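PDB 6EKT: protein P47 from Clostridium botulinum, which may form part of a progenitor toxin complex protecting botulinum neurotoxin during passage through the host gut, and has a fold resembling tubular lipid-binding (TULIP) proteins. Local coordinates for residues I84-K89 against P107-K112; I51-S56 against M66-W71; K43-K48 against Q172-F177. One frame throughout, in Å; residues are numbered along the deposited sequence.

How the contacts relate
The three contacts have centres 11 to 13 Å apart, all on the same side of the chain's centre. Contact 3 pairs helix 35-49 with the loop after helix 152-168, closing a long loop in which contact 2, then contact 1, follow in series. Contact 2 belongs to the sheet starting with strand 52-57, contact 1 to the neighbouring sheet with strands 81-88 and 108-118. Contacts 1 and 2 touch through probable backbone hydrogen bonds, contacts 2 and 3 through Gln-52 and Gln-172; the nearest atoms of contacts 1 and 3 stay about 6 Å apart. Trp-71 packs on Ile-84, Phe-53 and Ile-173, consistent with one jointly packed end of the elongated, TULIP-like molecule.

Contact 1. Residues I84-K89 against P107-K112; sequences IKTPIK and PVLEIK
Ile-84 and Lys-85 pair with Leu-109 and Val-108 in an antiparallel backbone contact between strands 81-88 and 108-118, neighbours in one sheet. The evidence is a pair of reciprocal hydrogen bonds: Ile-84 N donates to Leu-109 O at 2.8 Å (N-H...O 168°), and Leu-109 N donates back to Ile-84 O at the same length. Lys-85 and Val-108 form the adjoining non-hydrogen-bonded pair, where Lys-85 CA approaches Pro-107 O at 3.3 Å in a CA-H...O contact. One more bond, from Thr-86 N to Pro-107 O at 3.0 Å, closes the paired part; taken as a whole, the touching parts run 138° apart, a strongly splayed antiparallel course.

Ile-84 and Leu-109 share the sheet face covered by helix 152-168, which presents Leu-162 and Phe-166 to Leu-109. Packing of a sheet on a helix in this way is consistent with the resemblance of P47 to TULIP proteins. On that face CD1 of Ile-84 meets CD1 of Ile-111 at 3.7 Å, the two side chains crossing at a slant. Ile-84 reaches this place with CG1 lodged between its backbone N and carbonyl carbon (chi1 62°), CG2 being anti to the carbonyl carbon. The other face carries Lys-85 and Val-108, which both pack against Ile-74.

Thr-86 crosses the Pro-107 ring at about a right angle. Its OG1 lies 3.7 Å from Pro-107 CD and almost as near to CB and CG, while its CG2 methyl rests 4.1 Å from Leu-109 CD1. OG1 is thus buried against carbon and has no polar partner in the model. Farther along, Ile-88 sets CD1 against CG of Pro-107 at 4.1 Å, and Phe-158 of helix 152-168 packs on both residues.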
loop_
_atom_site.group_PDB
_atom_site.type_symbol
_atom_site.label_atom_id
_atom_site.label_comp_id
_atom_site.label_asym_id
_atom_site.label_seq_id
_atom_site.Cartn_x
_atom_site.Cartn_y
_atom_site.Cartn_z
ATOM N N ILE A 84 21.911 6.212 11.095
ATOM C CA ILE A 84 22.848 5.161 10.684
ATOM C C ILE A 84 24.127 5.159 11.517
ATOM O O ILE A 84 24.584 6.226 11.970
ATOM C CB ILE A 84 23.197 5.210 9.175
ATOM C CG1 ILE A 84 23.901 6.527 8.793
ATOM C CG2 ILE A 84 21.949 4.920 8.320
ATOM C CD1 ILE A 84 24.637 6.474 7.464
ATOM N N LYS A 85 24.666 3.963 11.750
ATOM C CA LYS A 85 25.989 3.813 12.351
ATOM C C LYS A 85 26.980 3.602 11.213
ATOM O O LYS A 85 26.705 2.815 10.300
ATOM C CB LYS A 85 26.044 2.598 13.277
ATOM C CG LYS A 85 25.215 2.674 14.552
ATOM C CD LYS A 85 25.438 1.387 15.331
ATOM C CE LYS A 85 24.384 1.144 16.401
ATOM N NZ LYS A 85 24.617 -0.196 17.022
ATOM N N THR A 86 28.131 4.279 11.270
ATOM C CA THR A 86 29.147 4.135 10.221
ATOM C C THR A 86 30.513 3.738 10.819
ATOM O O THR A 86 31.481 4.496 10.695
ATOM C CB THR A 86 29.279 5.405 9.343
ATOM O OG1 THR A 86 29.731 6.501 10.151
ATOM C CG2 THR A 86 27.945 5.788 8.678
ATOM N N PRO A 87 30.593 2.548 11.470
ATOM C CA PRO A 87 31.829 2.128 12.131
ATOM C C PRO A 87 33.033 2.176 11.173
ATOM O O PRO A 87 32.957 1.687 10.037
ATOM C CB PRO A 87 31.529 0.690 12.589
ATOM C CG PRO A 87 30.361 0.250 11.754
ATOM C CD PRO A 87 29.550 1.502 11.577
ATOM N N ILE A 88 34.098 2.823 11.632
ATOM C CA ILE A 88 35.354 2.960 10.882
ATOM C C ILE A 88 36.304 1.847 11.335
ATOM O O ILE A 88 36.677 1.782 12.511
ATOM C CB ILE A 88 36.013 4.352 11.111
ATOM C CG1 ILE A 88 35.055 5.484 10.710
ATOM C CG2 ILE A 88 37.303 4.497 10.300
ATOM C CD1 ILE A 88 35.276 6.775 11.470
ATOM N N LYS A 89 36.694 0.981 10.404
ATOM C CA LYS A 89 37.660 -0.082 10.731
ATOM C C LYS A 89 39.107 0.416 10.804
ATOM O O LYS A 89 39.893 -0.091 11.611
ATOM C CB LYS A 89 37.525 -1.313 9.814
ATOM C CG LYS A 89 37.830 -1.121 8.331
ATOM C CD LYS A 89 37.929 -2.470 7.614
ATOM C CE LYS A 89 37.547 -2.355 6.145
ATOM N NZ LYS A 89 37.348 -3.691 5.501
ATOM N N PRO A 107 30.638 6.378 14.596
ATOM C CA PRO A 107 29.736 7.528 14.549
ATOM C C PRO A 107 28.287 7.135 14.268
ATOM O O PRO A 107 28.019 6.119 13.610
ATOM C CB PRO A 107 30.280 8.362 13.376
ATOM C CG PRO A 107 31.665 7.824 13.099
ATOM C CD PRO A 107 31.529 6.363 13.421
ATOM N N VAL A 108 27.373 7.942 14.799
ATOM C CA VAL A 108 25.961 7.830 14.468
ATOM C C VAL A 108 25.572 9.114 13.751
ATOM O O VAL A 108 25.691 10.222 14.309
ATOM C CB VAL A 108 25.080 7.614 15.725
ATOM C CG1 VAL A 108 23.614 7.444 15.336
ATOM C CG2 VAL A 108 25.572 6.412 16.518
ATOM N N LEU A 109 25.138 8.953 12.505
ATOM C CA LEU A 109 24.693 10.054 11.697
ATOM C C LEU A 109 23.203 9.928 11.401
ATOM O O LEU A 109 22.594 8.857 11.589
ATOM C CB LEU A 109 25.476 10.103 10.376
ATOM C CG LEU A 109 27.005 9.995 10.452
ATOM C CD1 LEU A 109 27.634 9.849 9.072
ATOM C CD2 LEU A 109 27.579 11.197 11.173
ATOM N N GLU A 110 22.626 11.032 10.947
ATOM C CA GLU A 110 21.340 11.003 10.279
ATOM C C GLU A 110 21.511 11.591 8.896
ATOM O O GLU A 110 22.059 12.682 8.744
ATOM C CB GLU A 110 20.268 11.749 11.079
ATOM C CG GLU A 110 19.633 10.869 12.128
ATOM C CD GLU A 110 18.484 11.525 12.873
ATOM O OE1 GLU A 110 18.201 11.067 13.987
ATOM O OE2 GLU A 110 17.851 12.480 12.354
ATOM N N ILE A 111 21.053 10.859 7.876
ATOM C CA ILE A 111 21.206 11.322 6.502
ATOM C C ILE A 111 19.836 11.318 5.849
ATOM O O ILE A 111 19.093 10.337 5.968
ATOM C CB ILE A 111 22.235 10.488 5.688
ATOM C CG1 ILE A 111 23.609 10.448 6.412
ATOM C CG2 ILE A 111 22.380 11.050 4.270
ATOM C CD1 ILE A 111 24.725 9.695 5.696
ATOM N N LYS A 112 19.527 12.415 5.169
ATOM C CA LYS A 112 18.266 12.564 4.446
ATOM C C LYS A 112 18.198 11.591 3.261
ATOM O O LYS A 112 19.221 11.295 2.640
ATOM C CB LYS A 112 18.131 14.002 3.952
ATOM C CG LYS A 112 16.736 14.357 3.460
ATOM C CD LYS A 112 16.621 15.800 3.014
ATOM C CE LYS A 112 16.557 16.790 4.176
ATOM N NZ LYS A 112 15.369 16.564 5.027
#

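Contact 2. Residues I51-S56 against M66-W71; sequences IQFLYS and MVFDNW
Met-66 and Phe-53 face each other as the hydrogen-bonded pair of a beta hairpin, strands 52-57 and 62-68; the axes of residues 52-56 and 66-68 run 168° apart. Phe-53 N donates to Met-66 O at 2.8 Å and Met-66 N returns a bond to Phe-53 O at 2.9 Å, each donor lying in the acceptor's carbonyl plane. The Met-66 chain bends at chi3 (-69°), which brings CE to the edge of the Phe-53 ring, 4.2 Å from Phe-53 CB. Val-67, in the next, non-hydrogen-bonded pair, stands alongside Gln-52 on the other face, with CG2 of Val-67 3.9 Å from CB of Gln-52. Phe-68 N makes a weak, straight bond to Ile-51 O, the last backbone link here. The Phe-68 ring is a T-shaped partner of Phe-53: its edge meets the Phe-53 face with the planes at 85°, and Phe-68 CE2 sits 3.7 Å from Phe-53 CD2, nearer the rim than the centre. Phe-166 of helix 152-168 makes a second edge-to-face pair with Phe-53. Past the turn, Trp-71 folds back with NE1 over the centre of the Phe-68 ring, 3.4 Å above its plane, and Trp-71 CZ2 reaches Phe-53 CZ at 4.0 Å.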
loop_
_atom_site.group_PDB
_atom_site.type_symbol
_atom_site.label_atom_id
_atom_site.label_comp_id
_atom_site.label_asym_id
_atom_site.label_seq_id
_atom_site.Cartn_x
_atom_site.Cartn_y
_atom_site.Cartn_z
ATOM N N ILE A 51 34.315 0.932 0.460
ATOM C CA ILE A 51 34.181 2.382 0.527
ATOM C C ILE A 51 35.207 2.987 1.471
ATOM O O ILE A 51 35.288 2.616 2.650
ATOM C CB ILE A 51 32.746 2.800 0.947
ATOM C CG1 ILE A 51 31.673 2.155 0.034
ATOM C CG2 ILE A 51 32.613 4.317 1.023
ATOM C CD1 ILE A 51 31.633 2.664 -1.397
ATOM N N GLN A 52 36.005 3.898 0.918
ATOM C CA GLN A 52 36.839 4.785 1.723
ATOM C C GLN A 52 36.668 6.249 1.326
ATOM O O GLN A 52 36.562 6.571 0.137
ATOM C CB GLN A 52 38.307 4.345 1.745
ATOM C CG GLN A 52 39.086 4.451 0.438
ATOM C CD GLN A 52 40.591 4.402 0.672
ATOM O OE1 GLN A 52 41.284 5.415 0.546
ATOM N NE2 GLN A 52 41.096 3.234 1.049
ATOM N N PHE A 53 36.597 7.111 2.337
ATOM C CA PHE A 53 36.448 8.546 2.136
ATOM C C PHE A 53 37.763 9.220 2.523
ATOM O O PHE A 53 38.249 9.041 3.655
ATOM C CB PHE A 53 35.309 9.140 3.010
ATOM C CG PHE A 53 33.893 8.765 2.585
ATOM C CD1 PHE A 53 33.617 8.043 1.411
ATOM C CD2 PHE A 53 32.811 9.180 3.377
ATOM C CE1 PHE A 53 32.300 7.739 1.055
ATOM C CE2 PHE A 53 31.499 8.878 3.023
ATOM C CZ PHE A 53 31.245 8.155 1.865
ATOM N N LEU A 54 38.322 9.974 1.574
ATOM C CA LEU A 54 39.454 10.882 1.814
ATOM C C LEU A 54 39.052 12.341 1.614
ATOM O O LEU A 54 38.257 12.660 0.726
ATOM C CB LEU A 54 40.629 10.576 0.866
ATOM C CG LEU A 54 41.200 9.161 0.740
ATOM C CD1 LEU A 54 42.015 8.997 -0.547
ATOM C CD2 LEU A 54 42.080 8.866 1.940
ATOM N N TYR A 55 39.638 13.216 2.432
ATOM C CA TYR A 55 39.514 14.658 2.276
ATOM C C TYR A 55 40.820 15.327 2.716
ATOM O O TYR A 55 41.384 14.975 3.753
ATOM C CB TYR A 55 38.318 15.213 3.066
ATOM C CG TYR A 55 38.298 16.727 3.124
ATOM C CD1 TYR A 55 37.749 17.487 2.072
ATOM C CD2 TYR A 55 38.858 17.405 4.207
ATOM C CE1 TYR A 55 37.755 18.883 2.115
ATOM C CE2 TYR A 55 38.870 18.792 4.255
ATOM C CZ TYR A 55 38.317 19.518 3.212
ATOM O OH TYR A 55 38.331 20.889 3.275
ATOM N N SER A 56 41.265 16.300 1.920
ATOM C CA SER A 56 42.486 17.071 2.181
ATOM C C SER A 56 42.281 18.555 1.952
ATOM O O SER A 56 41.472 18.961 1.111
ATOM C CB SER A 56 43.607 16.603 1.262
ATOM O OG SER A 56 44.196 15.441 1.780
ATOM N N MET A 66 38.906 7.599 6.043
ATOM C CA MET A 66 37.963 6.672 6.684
ATOM C C MET A 66 37.684 5.472 5.798
ATOM O O MET A 66 37.151 5.617 4.689
ATOM C CB MET A 66 36.640 7.378 7.034
ATOM C CG MET A 66 36.733 8.443 8.118
ATOM S SD MET A 66 35.193 9.302 8.524
ATOM C CE MET A 66 34.886 10.282 7.061
ATOM N N VAL A 67 38.043 4.288 6.284
ATOM C CA VAL A 67 37.653 3.033 5.632
ATOM C C VAL A 67 36.598 2.372 6.532
ATOM O O VAL A 67 36.862 2.088 7.712
ATOM C CB VAL A 67 38.861 2.081 5.367
ATOM C CG1 VAL A 67 38.478 0.977 4.386
ATOM C CG2 VAL A 67 40.079 2.842 4.833
ATOM N N PHE A 68 35.405 2.153 5.978
ATOM C CA PHE A 68 34.253 1.700 6.764
ATOM C C PHE A 68 34.148 0.191 6.951
ATOM O O PHE A 68 34.355 -0.590 6.017
ATOM C CB PHE A 68 32.938 2.247 6.177
ATOM C CG PHE A 68 32.877 3.751 6.142
ATOM C CD1 PHE A 68 32.670 4.485 7.307
ATOM C CD2 PHE A 68 33.006 4.433 4.933
ATOM C CE1 PHE A 68 32.598 5.875 7.268
ATOM C CE2 PHE A 68 32.946 5.820 4.885
ATOM C CZ PHE A 68 32.742 6.544 6.053
ATOM N N ASP A 69 33.833 -0.195 8.183
ATOM C CA ASP A 69 33.425 -1.551 8.541
ATOM C C ASP A 69 32.106 -1.912 7.835
ATOM O O ASP A 69 32.013 -2.948 7.165
ATOM C CB ASP A 69 33.250 -1.626 10.062
ATOM C CG ASP A 69 33.752 -2.923 10.656
ATOM O OD1 ASP A 69 33.046 -3.943 10.547
ATOM O OD2 ASP A 69 34.850 -2.912 11.257
ATOM N N ASN A 70 31.119 -1.022 7.973
ATOM C CA ASN A 70 29.736 -1.235 7.541
ATOM C C ASN A 70 28.999 0.101 7.664
ATOM O O ASN A 70 29.524 1.026 8.283
ATOM C CB ASN A 70 29.058 -2.267 8.445
ATOM C CG ASN A 70 27.742 -2.749 7.877
ATOM O OD1 ASN A 70 27.449 -2.504 6.712
ATOM N ND2 ASN A 70 26.944 -3.424 8.691
ATOM N N TRP A 71 27.815 0.207 7.054
ATOM C CA TRP A 71 26.829 1.244 7.416
ATOM C C TRP A 71 25.573 0.478 7.801
ATOM O O TRP A 71 25.200 -0.477 7.111
ATOM C CB TRP A 71 26.505 2.191 6.258
ATOM C CG TRP A 71 27.535 3.228 5.905
ATOM C CD1 TRP A 71 28.866 3.257 6.264
ATOM C CD2 TRP A 71 27.330 4.362 5.061
ATOM N NE1 TRP A 71 29.484 4.362 5.722
ATOM C CE2 TRP A 71 28.572 5.050 4.969
ATOM C CE3 TRP A 71 26.212 4.877 4.378
ATOM C CZ2 TRP A 71 28.725 6.228 4.228
ATOM C CZ3 TRP A 71 26.366 6.040 3.628
ATOM C CH2 TRP A 71 27.617 6.710 3.567
#

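Contact 3. Residues K43-K48 against Q172-F177; sequences KEYITK and QISYIF
Tyr-45 of helix 35-49 carries this contact almost alone, its ring laid against the irregular chain from Gln-172 to Tyr-175. On the tight side Ser-174 N donates to Tyr-45 OH at 2.8 Å, a bond that helps to hold the far end of the ring in place. Tyr-175 then covers one face, its CB 4.0 Å from the ring centroid and only 5° off the normal, a well-centred CH-pi contact. Beyond CB the Tyr-175 ring turns an edge to the same Tyr-45 face, an offset edge-to-face pair with planes at 76°, and Tyr-175 CD1 lies 3.8 Å from Tyr-45 CB. With CG anti to the backbone N (chi1 -174°), Tyr-45 can extend from the helix to this chain.

The packing is looser at Ile-46, whose CD1 stops 4.3 Å from CD1 of Ile-173. At the partly exposed rim, the hydroxyl of Tyr-45 gives a weak bond to Gln-172 O at 3.4 Å, and Ser-174 CB comes within 3.6 Å of Tyr-45 OH. Around the contact, Ile-46 and Ile-173 both pack on Trp-71, Ile-173 also meets Phe-129 and Phe-131 of strand 124-141, and Gln-172 NE2 bonds to Gln-52 O of strand 52-57.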
loop_
_atom_site.group_PDB
_atom_site.type_symbol
_atom_site.label_atom_id
_atom_site.label_comp_id
_atom_site.label_asym_id
_atom_site.label_seq_id
_atom_site.Cartn_x
_atom_site.Cartn_y
_atom_site.Cartn_z
ATOM N N LYS A 43 24.744 -3.394 3.914
ATOM C CA LYS A 43 25.982 -4.074 4.327
ATOM C C LYS A 43 26.753 -4.688 3.148
ATOM O O LYS A 43 27.975 -4.524 3.070
ATOM C CB LYS A 43 25.703 -5.152 5.386
ATOM C CG LYS A 43 26.958 -5.713 6.075
ATOM C CD LYS A 43 26.798 -7.146 6.596
ATOM C CE LYS A 43 25.821 -7.289 7.765
ATOM N NZ LYS A 43 26.140 -6.496 8.994
ATOM N N GLU A 44 26.049 -5.394 2.260
ATOM C CA GLU A 44 26.642 -5.941 1.026
ATOM C C GLU A 44 27.225 -4.808 0.182
ATOM O O GLU A 44 28.345 -4.920 -0.304
ATOM C CB GLU A 44 25.613 -6.752 0.208
ATOM C CG GLU A 44 25.244 -8.112 0.805
ATOM C CD GLU A 44 23.959 -8.739 0.257
ATOM O OE1 GLU A 44 23.064 -8.042 -0.296
ATOM O OE2 GLU A 44 23.821 -9.967 0.416
ATOM N N TYR A 45 26.482 -3.706 0.057
ATOM C CA TYR A 45 26.912 -2.560 -0.743
ATOM C C TYR A 45 28.196 -1.932 -0.213
ATOM O O TYR A 45 29.089 -1.635 -1.001
ATOM C CB TYR A 45 25.825 -1.486 -0.816
ATOM C CG TYR A 45 26.150 -0.333 -1.745
ATOM C CD1 TYR A 45 25.784 -0.375 -3.097
ATOM C CD2 TYR A 45 26.824 0.812 -1.277
ATOM C CE1 TYR A 45 26.072 0.688 -3.953
ATOM C CE2 TYR A 45 27.120 1.869 -2.131
ATOM C CZ TYR A 45 26.736 1.799 -3.464
ATOM O OH TYR A 45 27.025 2.841 -4.308
ATOM N N ILE A 46 28.258 -1.696 1.102
ATOM C CA ILE A 46 29.460 -1.139 1.752
ATOM C C ILE A 46 30.689 -2.070 1.638
ATOM O O ILE A 46 31.784 -1.614 1.262
ATOM C CB ILE A 46 29.185 -0.677 3.216
ATOM C CG1 ILE A 46 28.134 0.455 3.251
ATOM C CG2 ILE A 46 30.461 -0.215 3.928
ATOM C CD1 ILE A 46 28.482 1.720 2.476
ATOM N N THR A 47 30.499 -3.347 1.966
ATOM C CA THR A 47 31.549 -4.373 1.835
ATOM C C THR A 47 32.046 -4.532 0.386
ATOM O O THR A 47 33.250 -4.417 0.136
ATOM C CB THR A 47 31.096 -5.731 2.436
ATOM O OG1 THR A 47 30.774 -5.554 3.822
ATOM C CG2 THR A 47 32.188 -6.818 2.302
ATOM N N LYS A 48 31.127 -4.771 -0.556
ATOM C CA LYS A 48 31.493 -5.084 -1.954
ATOM C C LYS A 48 32.254 -3.946 -2.651
ATOM O O LYS A 48 33.080 -4.194 -3.535
ATOM C CB LYS A 48 30.261 -5.480 -2.783
ATOM C CG LYS A 48 30.580 -6.451 -3.910
ATOM C CD LYS A 48 29.552 -6.455 -5.033
ATOM C CE LYS A 48 30.166 -7.128 -6.255
ATOM N NZ LYS A 48 29.209 -7.253 -7.391
ATOM N N GLN A 172 30.352 8.505 -4.438
ATOM C CA GLN A 172 30.703 7.117 -4.125
ATOM C C GLN A 172 29.558 6.265 -3.600
ATOM O O GLN A 172 29.607 5.040 -3.698
ATOM C CB GLN A 172 31.809 7.080 -3.088
ATOM C CG GLN A 172 33.202 7.292 -3.637
ATOM C CD GLN A 172 34.207 6.543 -2.810
ATOM O OE1 GLN A 172 34.239 5.313 -2.824
ATOM N NE2 GLN A 172 35.020 7.271 -2.069
ATOM N N ILE A 173 28.570 6.917 -2.998
ATOM C CA ILE A 173 27.419 6.248 -2.431
ATOM C C ILE A 173 26.255 6.450 -3.400
ATOM O O ILE A 173 25.789 7.583 -3.588
ATOM C CB ILE A 173 27.075 6.800 -1.015
ATOM C CG1 ILE A 173 28.288 6.741 -0.067
ATOM C CG2 ILE A 173 25.818 6.129 -0.443
ATOM C CD1 ILE A 173 28.820 5.357 0.278
ATOM N N SER A 174 25.832 5.350 -4.034
ATOM C CA SER A 174 24.656 5.309 -4.914
ATOM C C SER A 174 23.745 4.149 -4.537
ATOM O O SER A 174 23.131 3.544 -5.430
ATOM C CB SER A 174 25.056 5.100 -6.388
ATOM O OG SER A 174 26.140 5.904 -6.790
ATOM N N TYR A 175 23.645 3.815 -3.248
ATOM C CA TYR A 175 22.744 2.743 -2.850
ATOM C C TYR A 175 21.280 3.130 -3.145
ATOM O O TYR A 175 20.841 4.232 -2.793
ATOM C CB TYR A 175 22.935 2.313 -1.387
ATOM C CG TYR A 175 21.997 1.198 -1.010
ATOM C CD1 TYR A 175 22.298 -0.130 -1.336
ATOM C CD2 TYR A 175 20.770 1.471 -0.379
ATOM C CE1 TYR A 175 21.420 -1.158 -1.018
ATOM C CE2 TYR A 175 19.889 0.451 -0.055
ATOM C CZ TYR A 175 20.214 -0.857 -0.373
ATOM O OH TYR A 175 19.328 -1.865 -0.060
ATOM N N ILE A 176 20.562 2.229 -3.826
ATOM C CA ILE A 176 19.152 2.448 -4.190
ATOM C C ILE A 176 18.305 1.790 -3.114
ATOM O O ILE A 176 18.244 0.557 -3.038
ATOM C CB ILE A 176 18.782 1.835 -5.577
ATOM C CG1 ILE A 176 19.726 2.296 -6.712
ATOM C CG2 ILE A 176 17.308 2.056 -5.910
ATOM C CD1 ILE A 176 19.907 3.801 -6.854
ATOM N N PHE A 177 17.669 2.608 -2.276
ATOM C CA PHE A 177 16.728 2.090 -1.279
ATOM C C PHE A 177 15.479 1.500 -1.915
ATOM O O PHE A 177 14.994 0.465 -1.468
ATOM C CB PHE A 177 16.381 3.152 -0.230
ATOM C CG PHE A 177 17.540 3.467 0.686
ATOM C CD1 PHE A 177 17.819 2.647 1.779
ATOM C CD2 PHE A 177 18.359 4.559 0.435
ATOM C CE1 PHE A 177 18.909 2.909 2.616
ATOM C CE2 PHE A 177 19.454 4.828 1.254
ATOM C CZ PHE A 177 19.725 4.004 2.348
#